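Long-range contact in oxidoreductase, short chain dehydrogenase/reductase family protein (Bifidobacterium adolescentis L2-32, PDB 6OW4), which is a 20beta-hydroxysteroid dehydrogenase of the short-chain dehydrogenase/reductase family that uses NADH as its cofactor: residues V102-L111 and I151-I162. Numbering follows the deposited sequence.
Sequences VTDTVQVAEL and INLNGTYRTGRI. With NAD (nicotinamide-adenine-dinucleotide), chain N.
V102 sits against G155 where, in the Rossmann fold of this short-chain dehydrogenase, the loop after strand 96-99 meets helix 142-170 beside the NAD adenine. The tight part lies here: the CA atoms of V102 and G155 are 4.6 Å apart, and a side chain at the glycine would run into V102 CG2. V102 CG1 leans on T159 OG1, a hydroxyl bonded to G155 O. V102 joins both neighbours through its backbone, its N donating to N1A of the adenine while its O, lying in the guanidinium plane, takes a 3.0 Å bond from R158 NE. The arginine chain, bent at chi3 (-74°), turns NE to this carbonyl, and NH1 forms a salt bridge with E142 of the second subunit. Cutting R158 back to alanine would probably cost V102 O its NE donor and leave that glutamate only R161 of its two arginines. The axes of segments 105-111 and 151-162 run 21° from parallel, 10.1 Å apart at their closest, and V108 CG1 and L111 CD2 pack on I162. The looser margin is exposed T105, its methyl covering R158 CD, and the T103 hydroxyl, bonded to D101. On the cofactor side, T103 CG2 rests 3.5 Å from I151 CG1, while I151 CG2 approaches adenine N7A at 3.6 Å.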
ATOM      1  N   VAL F 102      20.207   5.135  23.087  1.00 38.84           N
ATOM      2  CA  VAL F 102      20.168   4.182  21.935  1.00 38.35           C
ATOM      3  C   VAL F 102      21.061   4.696  20.796  1.00 37.98           C
ATOM      4  O   VAL F 102      21.344   3.898  19.881  1.00 38.59           O
ATOM      5  CB  VAL F 102      18.726   3.923  21.451  1.00 38.41           C
ATOM      6  CG1 VAL F 102      17.847   3.386  22.572  1.00 38.51           C
ATOM      7  CG2 VAL F 102      18.090   5.151  20.815  1.00 37.81           C
ATOM      8  N   THR F 103      21.480   5.968  20.840  1.00 37.50           N
ATOM      9  CA  THR F 103      22.420   6.581  19.860  1.00 36.62           C
ATOM     10  C   THR F 103      23.871   6.267  20.258  1.00 38.20           C
ATOM     11  O   THR F 103      24.763   6.459  19.406  1.00 40.08           O
ATOM     12  CB  THR F 103      22.191   8.091  19.722  1.00 35.40           C
ATOM     13  OG1 THR F 103      22.435   8.710  20.984  1.00 34.66           O
ATOM     14  CG2 THR F 103      20.793   8.434  19.257  1.00 34.15           C
ATOM     15  N   ASP F 104      24.095   5.809  21.495  1.00 37.65           N
ATOM     16  CA  ASP F 104      25.425   5.409  22.027  1.00 38.10           C
ATOM     17  C   ASP F 104      25.556   3.881  21.948  1.00 39.44           C
ATOM     18  O   ASP F 104      24.859   3.189  22.717  1.00 39.10           O
ATOM     19  CB  ASP F 104      25.610   5.920  23.459  1.00 38.31           C
ATOM     20  CG  ASP F 104      27.041   5.850  23.964  1.00 38.80           C
ATOM     21  OD1 ASP F 104      27.811   5.025  23.439  1.00 37.25           O
ATOM     22  OD2 ASP F 104      27.371   6.629  24.875  1.00 39.62           O
ATOM     23  N   THR F 105      26.437   3.387  21.070  1.00 39.75           N
ATOM     24  CA  THR F 105      26.665   1.937  20.805  1.00 41.07           C
ATOM     25  C   THR F 105      27.179   1.251  22.077  1.00 43.33           C
ATOM     26  O   THR F 105      26.783   0.095  22.318  1.00 44.90           O
ATOM     27  CB  THR F 105      27.649   1.716  19.647  1.00 39.72           C
ATOM     28  OG1 THR F 105      28.928   2.200  20.052  1.00 40.89           O
ATOM     29  CG2 THR F 105      27.234   2.398  18.361  1.00 38.33           C
ATOM     30  N   VAL F 106      28.025   1.946  22.847  1.00 44.98           N
ATOM     31  CA  VAL F 106      28.663   1.452  24.106  1.00 46.64           C
ATOM     32  C   VAL F 106      27.571   1.081  25.117  1.00 47.07           C
ATOM     33  O   VAL F 106      27.699   0.016  25.757  1.00 50.19           O
ATOM     34  CB  VAL F 106      29.629   2.500  24.694  1.00 47.13           C
ATOM     35  CG1 VAL F 106      30.074   2.143  26.105  1.00 47.96           C
ATOM     36  CG2 VAL F 106      30.837   2.724  23.793  1.00 47.26           C
ATOM     37  N   GLN F 107      26.555   1.939  25.269  1.00 45.52           N
ATOM     38  CA  GLN F 107      25.424   1.741  26.215  1.00 44.61           C
ATOM     39  C   GLN F 107      24.532   0.601  25.706  1.00 43.87           C
ATOM     40  O   GLN F 107      24.068  -0.199  26.545  1.00 45.59           O
ATOM     41  CB  GLN F 107      24.634   3.040  26.393  1.00 42.58           C
ATOM     42  CG  GLN F 107      25.447   4.158  27.033  1.00 43.44           C
ATOM     43  CD  GLN F 107      24.598   5.313  27.507  1.00 42.44           C
ATOM     44  OE1 GLN F 107      23.505   5.134  28.036  1.00 42.38           O
ATOM     45  NE2 GLN F 107      25.106   6.521  27.328  1.00 42.03           N
ATOM     46  N   VAL F 108      24.311   0.533  24.388  1.00 43.68           N
ATOM     47  CA  VAL F 108      23.495  -0.520  23.709  1.00 42.71           C
ATOM     48  C   VAL F 108      24.183  -1.879  23.896  1.00 42.97           C
ATOM     49  O   VAL F 108      23.476  -2.865  24.191  1.00 41.66           O
ATOM     50  CB  VAL F 108      23.279  -0.196  22.217  1.00 42.55           C
ATOM     51  CG1 VAL F 108      22.694  -1.376  21.454  1.00 43.20           C
ATOM     52  CG2 VAL F 108      22.410   1.037  22.026  1.00 42.00           C
ATOM     53  N   ALA F 109      25.506  -1.926  23.714  1.00 43.64           N
ATOM     54  CA  ALA F 109      26.350  -3.133  23.887  1.00 44.47           C
ATOM     55  C   ALA F 109      26.276  -3.614  25.342  1.00 46.81           C
ATOM     56  O   ALA F 109      26.274  -4.845  25.554  1.00 45.34           O
ATOM     57  CB  ALA F 109      27.772  -2.834  23.480  1.00 43.36           C
ATOM     58  N   GLU F 110      26.216  -2.680  26.299  1.00 48.06           N
ATOM     59  CA  GLU F 110      26.161  -2.977  27.757  1.00 50.51           C
ATOM     60  C   GLU F 110      24.722  -3.330  28.159  1.00 48.47           C
ATOM     61  O   GLU F 110      24.562  -4.165  29.069  1.00 49.11           O
ATOM     62  CB  GLU F 110      26.707  -1.801  28.569  1.00 52.77           C
ATOM     63  CG  GLU F 110      26.856  -2.095  30.056  1.00 56.16           C
ATOM     64  CD  GLU F 110      27.709  -3.304  30.410  1.00 58.33           C
ATOM     65  OE1 GLU F 110      28.655  -3.607  29.655  1.00 65.18           O
ATOM     66  OE2 GLU F 110      27.424  -3.944  31.441  1.00 62.20           O
ATOM     67  N   LEU F 111      23.717  -2.725  27.514  1.00 46.35           N
ATOM     68  CA  LEU F 111      22.278  -3.047  27.731  1.00 46.65           C
ATOM     69  C   LEU F 111      22.034  -4.521  27.382  1.00 46.38           C
ATOM     70  O   LEU F 111      21.364  -5.210  28.177  1.00 47.52           O
ATOM     71  CB  LEU F 111      21.399  -2.133  26.870  1.00 45.95           C
ATOM     72  CG  LEU F 111      19.891  -2.348  27.013  1.00 44.89           C
ATOM     73  CD1 LEU F 111      19.408  -1.922  28.393  1.00 46.17           C
ATOM     74  CD2 LEU F 111      19.128  -1.604  25.929  1.00 43.14           C
ATOM     75  N   ILE F 151      18.580   8.950  16.025  1.00 27.08           N
ATOM     76  CA  ILE F 151      17.724   8.479  17.155  1.00 27.78           C
ATOM     77  C   ILE F 151      16.720   7.450  16.621  1.00 27.06           C
ATOM     78  O   ILE F 151      16.834   6.271  17.002  1.00 27.23           O
ATOM     79  CB  ILE F 151      17.050   9.667  17.872  1.00 28.61           C
ATOM     80  CG1 ILE F 151      18.093  10.576  18.528  1.00 28.81           C
ATOM     81  CG2 ILE F 151      16.017   9.179  18.882  1.00 28.93           C
ATOM     82  CD1 ILE F 151      17.574  11.933  18.938  1.00 29.09           C
ATOM     83  N   ASN F 152      15.797   7.878  15.753  1.00 25.98           N
ATOM     84  CA  ASN F 152      14.625   7.073  15.308  1.00 25.17           C
ATOM     85  C   ASN F 152      15.094   5.824  14.550  1.00 25.39           C
ATOM     86  O   ASN F 152      14.693   4.720  14.955  1.00 25.89           O
ATOM     87  CB  ASN F 152      13.652   7.895  14.458  1.00 24.50           C
ATOM     88  CG  ASN F 152      12.926   8.964  15.248  1.00 24.43           C
ATOM     89  OD1 ASN F 152      13.001   9.004  16.474  1.00 24.65           O
ATOM     90  ND2 ASN F 152      12.211   9.835  14.554  1.00 24.72           N
ATOM     91  N   LEU F 153      15.903   5.985  13.499  1.00 24.76           N
ATOM     92  CA  LEU F 153      16.262   4.883  12.564  1.00 23.99           C
ATOM     93  C   LEU F 153      17.431   4.064  13.125  1.00 23.93           C
ATOM     94  O   LEU F 153      17.261   2.842  13.299  1.00 24.63           O
ATOM     95  CB  LEU F 153      16.606   5.468  11.190  1.00 23.23           C
ATOM     96  CG  LEU F 153      16.903   4.445  10.096  1.00 23.35           C
ATOM     97  CD1 LEU F 153      15.793   3.407   9.994  1.00 23.22           C
ATOM     98  CD2 LEU F 153      17.109   5.136   8.759  1.00 23.51           C
ATOM     99  N   ASN F 154      18.576   4.703  13.376  1.00 24.19           N
ATOM    100  CA  ASN F 154      19.827   4.023  13.807  1.00 24.60           C
ATOM    101  C   ASN F 154      19.629   3.469  15.222  1.00 24.44           C
ATOM    102  O   ASN F 154      19.964   2.289  15.440  1.00 24.37           O
ATOM    103  CB  ASN F 154      21.049   4.943  13.710  1.00 24.82           C
ATOM    104  CG  ASN F 154      21.385   5.342  12.287  1.00 24.46           C
ATOM    105  OD1 ASN F 154      20.673   4.987  11.348  1.00 23.74           O
ATOM    106  ND2 ASN F 154      22.464   6.088  12.115  1.00 24.85           N
ATOM    107  N   GLY F 155      19.090   4.284  16.135  1.00 24.50           N
ATOM    108  CA  GLY F 155      18.793   3.887  17.524  1.00 25.68           C
ATOM    109  C   GLY F 155      17.937   2.632  17.568  1.00 26.24           C
ATOM    110  O   GLY F 155      18.355   1.655  18.217  1.00 27.66           O
ATOM    111  N   THR F 156      16.793   2.654  16.875  1.00 26.24           N
ATOM    112  CA  THR F 156      15.822   1.532  16.782  1.00 26.16           C
ATOM    113  C   THR F 156      16.537   0.285  16.248  1.00 26.45           C
ATOM    114  O   THR F 156      16.467  -0.764  16.923  1.00 27.35           O
ATOM    115  CB  THR F 156      14.622   1.921  15.909  1.00 25.54           C
ATOM    116  OG1 THR F 156      13.958   3.009  16.554  1.00 24.94           O
ATOM    117  CG2 THR F 156      13.643   0.790  15.692  1.00 25.17           C
ATOM    118  N   TYR F 157      17.190   0.408  15.086  1.00 25.73           N
ATOM    119  CA  TYR F 157      17.967  -0.670  14.419  1.00 26.18           C
ATOM    120  C   TYR F 157      18.840  -1.394  15.450  1.00 26.81           C
ATOM    121  O   TYR F 157      18.723  -2.626  15.569  1.00 26.78           O
ATOM    122  CB  TYR F 157      18.822  -0.109  13.278  1.00 26.54           C
ATOM    123  CG  TYR F 157      20.122  -0.842  13.056  1.00 27.03           C
ATOM    124  CD1 TYR F 157      20.145  -2.102  12.478  1.00 27.00           C
ATOM    125  CD2 TYR F 157      21.329  -0.281  13.440  1.00 27.45           C
ATOM    126  CE1 TYR F 157      21.335  -2.784  12.282  1.00 27.75           C
ATOM    127  CE2 TYR F 157      22.527  -0.950  13.251  1.00 28.03           C
ATOM    128  CZ  TYR F 157      22.531  -2.205  12.667  1.00 28.21           C
ATOM    129  OH  TYR F 157      23.713  -2.862  12.485  1.00 27.88           O
ATOM    130  N   ARG F 158      19.687  -0.642  16.158  1.00 27.36           N
ATOM    131  CA  ARG F 158      20.634  -1.154  17.189  1.00 28.29           C
ATOM    132  C   ARG F 158      19.870  -1.930  18.264  1.00 28.90           C
ATOM    133  O   ARG F 158      20.265  -3.073  18.564  1.00 28.55           O
ATOM    134  CB  ARG F 158      21.405  -0.002  17.840  1.00 28.64           C
ATOM    135  CG  ARG F 158      22.795   0.203  17.264  1.00 29.35           C
ATOM    136  CD  ARG F 158      23.584   1.233  18.044  1.00 30.43           C
ATOM    137  NE  ARG F 158      23.120   2.587  17.780  1.00 30.18           N
ATOM    138  CZ  ARG F 158      23.404   3.296  16.689  1.00 30.13           C
ATOM    139  NH1 ARG F 158      24.157   2.789  15.726  1.00 29.02           N
ATOM    140  NH2 ARG F 158      22.924   4.521  16.564  1.00 31.13           N
ATOM    141  N   THR F 159      18.830  -1.311  18.827  1.00 30.03           N
ATOM    142  CA  THR F 159      17.996  -1.869  19.922  1.00 31.75           C
ATOM    143  C   THR F 159      17.247  -3.104  19.407  1.00 31.04           C
ATOM    144  O   THR F 159      17.142  -4.087  20.165  1.00 32.66           O
ATOM    145  CB  THR F 159      17.031  -0.812  20.476  1.00 32.69           C
ATOM    146  OG1 THR F 159      17.644   0.475  20.415  1.00 34.67           O
ATOM    147  CG2 THR F 159      16.633  -1.100  21.905  1.00 33.78           C
ATOM    148  N   GLY F 160      16.741  -3.042  18.171  1.00 30.12           N
ATOM    149  CA  GLY F 160      16.113  -4.181  17.476  1.00 29.48           C
ATOM    150  C   GLY F 160      17.103  -5.313  17.253  1.00 29.94           C
ATOM    151  O   GLY F 160      16.701  -6.478  17.404  1.00 29.67           O
ATOM    152  N   ARG F 161      18.355  -4.982  16.923  1.00 30.06           N
ATOM    153  CA  ARG F 161      19.413  -5.967  16.563  1.00 31.38           C
ATOM    154  C   ARG F 161      19.768  -6.820  17.788  1.00 32.37           C
ATOM    155  O   ARG F 161      19.789  -8.061  17.653  1.00 32.91           O
ATOM    156  CB  ARG F 161      20.656  -5.265  16.006  1.00 31.80           C
ATOM    157  CG  ARG F 161      21.618  -6.199  15.284  1.00 32.00           C
ATOM    158  CD  ARG F 161      22.977  -5.575  15.023  1.00 31.98           C
ATOM    159  NE  ARG F 161      23.591  -5.096  16.257  1.00 32.10           N
ATOM    160  CZ  ARG F 161      24.040  -3.859  16.477  1.00 32.35           C
ATOM    161  NH1 ARG F 161      23.981  -2.933  15.534  1.00 32.25           N
ATOM    162  NH2 ARG F 161      24.566  -3.555  17.650  1.00 32.41           N
ATOM    163  N   ILE F 162      20.028  -6.186  18.937  1.00 32.10           N
ATOM    164  CA  ILE F 162      20.443  -6.887  20.191  1.00 33.20           C
ATOM    165  C   ILE F 162      19.309  -7.813  20.650  1.00 32.90           C
ATOM    166  O   ILE F 162      19.617  -8.861  21.244  1.00 32.39           O
ATOM    167  CB  ILE F 162      20.883  -5.901  21.297  1.00 34.25           C
ATOM    168  CG1 ILE F 162      19.751  -4.978  21.762  1.00 34.18           C
ATOM    169  CG2 ILE F 162      22.104  -5.111  20.851  1.00 34.63           C
ATOM    170  CD1 ILE F 162      19.999  -4.350  23.115  1.00 34.28           C
TER
HETATM  171  PA  NAD N 301       7.440  10.344  24.481  1.00 44.29           P
HETATM  172  O1A NAD N 301       8.285  11.459  23.959  1.00 43.93           O
HETATM  173  O2A NAD N 301       7.234  10.510  25.993  1.00 46.65           O
HETATM  174  O5B NAD N 301       8.114   8.928  24.213  1.00 42.99           O
HETATM  175  C5B NAD N 301       9.394   8.835  23.588  1.00 42.41           C
HETATM  176  C4B NAD N 301      10.373   8.185  24.607  1.00 42.48           C
HETATM  177  O4B NAD N 301      11.646   7.746  23.809  1.00 42.66           O
HETATM  178  C3B NAD N 301      10.745   8.993  25.510  1.00 42.54           C
HETATM  179  O3B NAD N 301      10.564   8.432  26.860  1.00 40.82           O
HETATM  180  C2B NAD N 301      12.363   9.281  25.257  1.00 42.83           C
HETATM  181  O2B NAD N 301      13.040   9.493  26.531  1.00 43.49           O
HETATM  182  C1B NAD N 301      12.815   8.250  24.663  1.00 42.85           C
HETATM  183  N9A NAD N 301      13.964   8.643  23.785  1.00 43.65           N
HETATM  184  C8A NAD N 301      14.205   9.535  22.796  1.00 44.27           C
HETATM  185  N7A NAD N 301      15.498   9.396  22.409  1.00 43.01           N
HETATM  186  C5A NAD N 301      16.053   8.423  23.160  1.00 43.20           C
HETATM  187  C6A NAD N 301      17.349   7.888  23.169  1.00 42.61           C
HETATM  188  N6A NAD N 301      18.556   8.122  22.447  1.00 41.85           N
HETATM  189  N1A NAD N 301      17.662   6.895  24.034  1.00 42.82           N
HETATM  190  C2A NAD N 301      16.717   6.409  24.905  1.00 43.62           C
HETATM  191  N3A NAD N 301      15.431   6.937  24.897  1.00 44.28           N
HETATM  192  C4A NAD N 301      15.110   7.945  24.019  1.00 43.86           C
HETATM  193  O3  NAD N 301       5.981  10.387  23.719  1.00 45.29           O
HETATM  194  PN  NAD N 301       5.227   9.080  23.154  1.00 44.20           P
HETATM  195  O1N NAD N 301       3.888   9.501  22.618  1.00 45.34           O
HETATM  196  O2N NAD N 301       5.040   8.074  24.291  1.00 42.06           O
HETATM  197  O5D NAD N 301       6.083   8.458  21.960  1.00 41.23           O
HETATM  198  C5D NAD N 301       6.535   7.112  22.003  1.00 39.18           C
HETATM  199  C4D NAD N 301       6.784   6.608  20.557  1.00 37.08           C
HETATM  200  O4D NAD N 301       5.662   6.608  19.892  1.00 36.84           O
HETATM  201  C3D NAD N 301       7.728   7.534  19.813  1.00 36.44           C
HETATM  202  O3D NAD N 301       8.645   6.798  19.112  1.00 35.67           O
HETATM  203  C2D NAD N 301       6.802   8.330  18.845  1.00 37.18           C
HETATM  204  O2D NAD N 301       7.616   8.755  17.672  1.00 34.73           O
HETATM  205  C1D NAD N 301       5.876   7.485  18.547  1.00 37.35           C
HETATM  206  N1N NAD N 301       4.591   8.086  18.170  1.00 39.10           N
HETATM  207  C2N NAD N 301       3.813   8.749  19.110  1.00 39.99           C
HETATM  208  C3N NAD N 301       2.584   9.317  18.739  1.00 40.79           C
HETATM  209  C7N NAD N 301       1.710  10.068  19.772  1.00 41.22           C
HETATM  210  O7N NAD N 301       0.979  10.968  19.401  1.00 43.05           O
HETATM  211  N7N NAD N 301       1.741   9.724  21.151  1.00 42.31           N
HETATM  212  C4N NAD N 301       2.144   9.209  17.434  1.00 39.95           C
HETATM  213  C5N NAD N 301       2.914   8.543  16.493  1.00 38.39           C
HETATM  214  C6N NAD N 301       4.137   7.974  16.873  1.00 37.91           C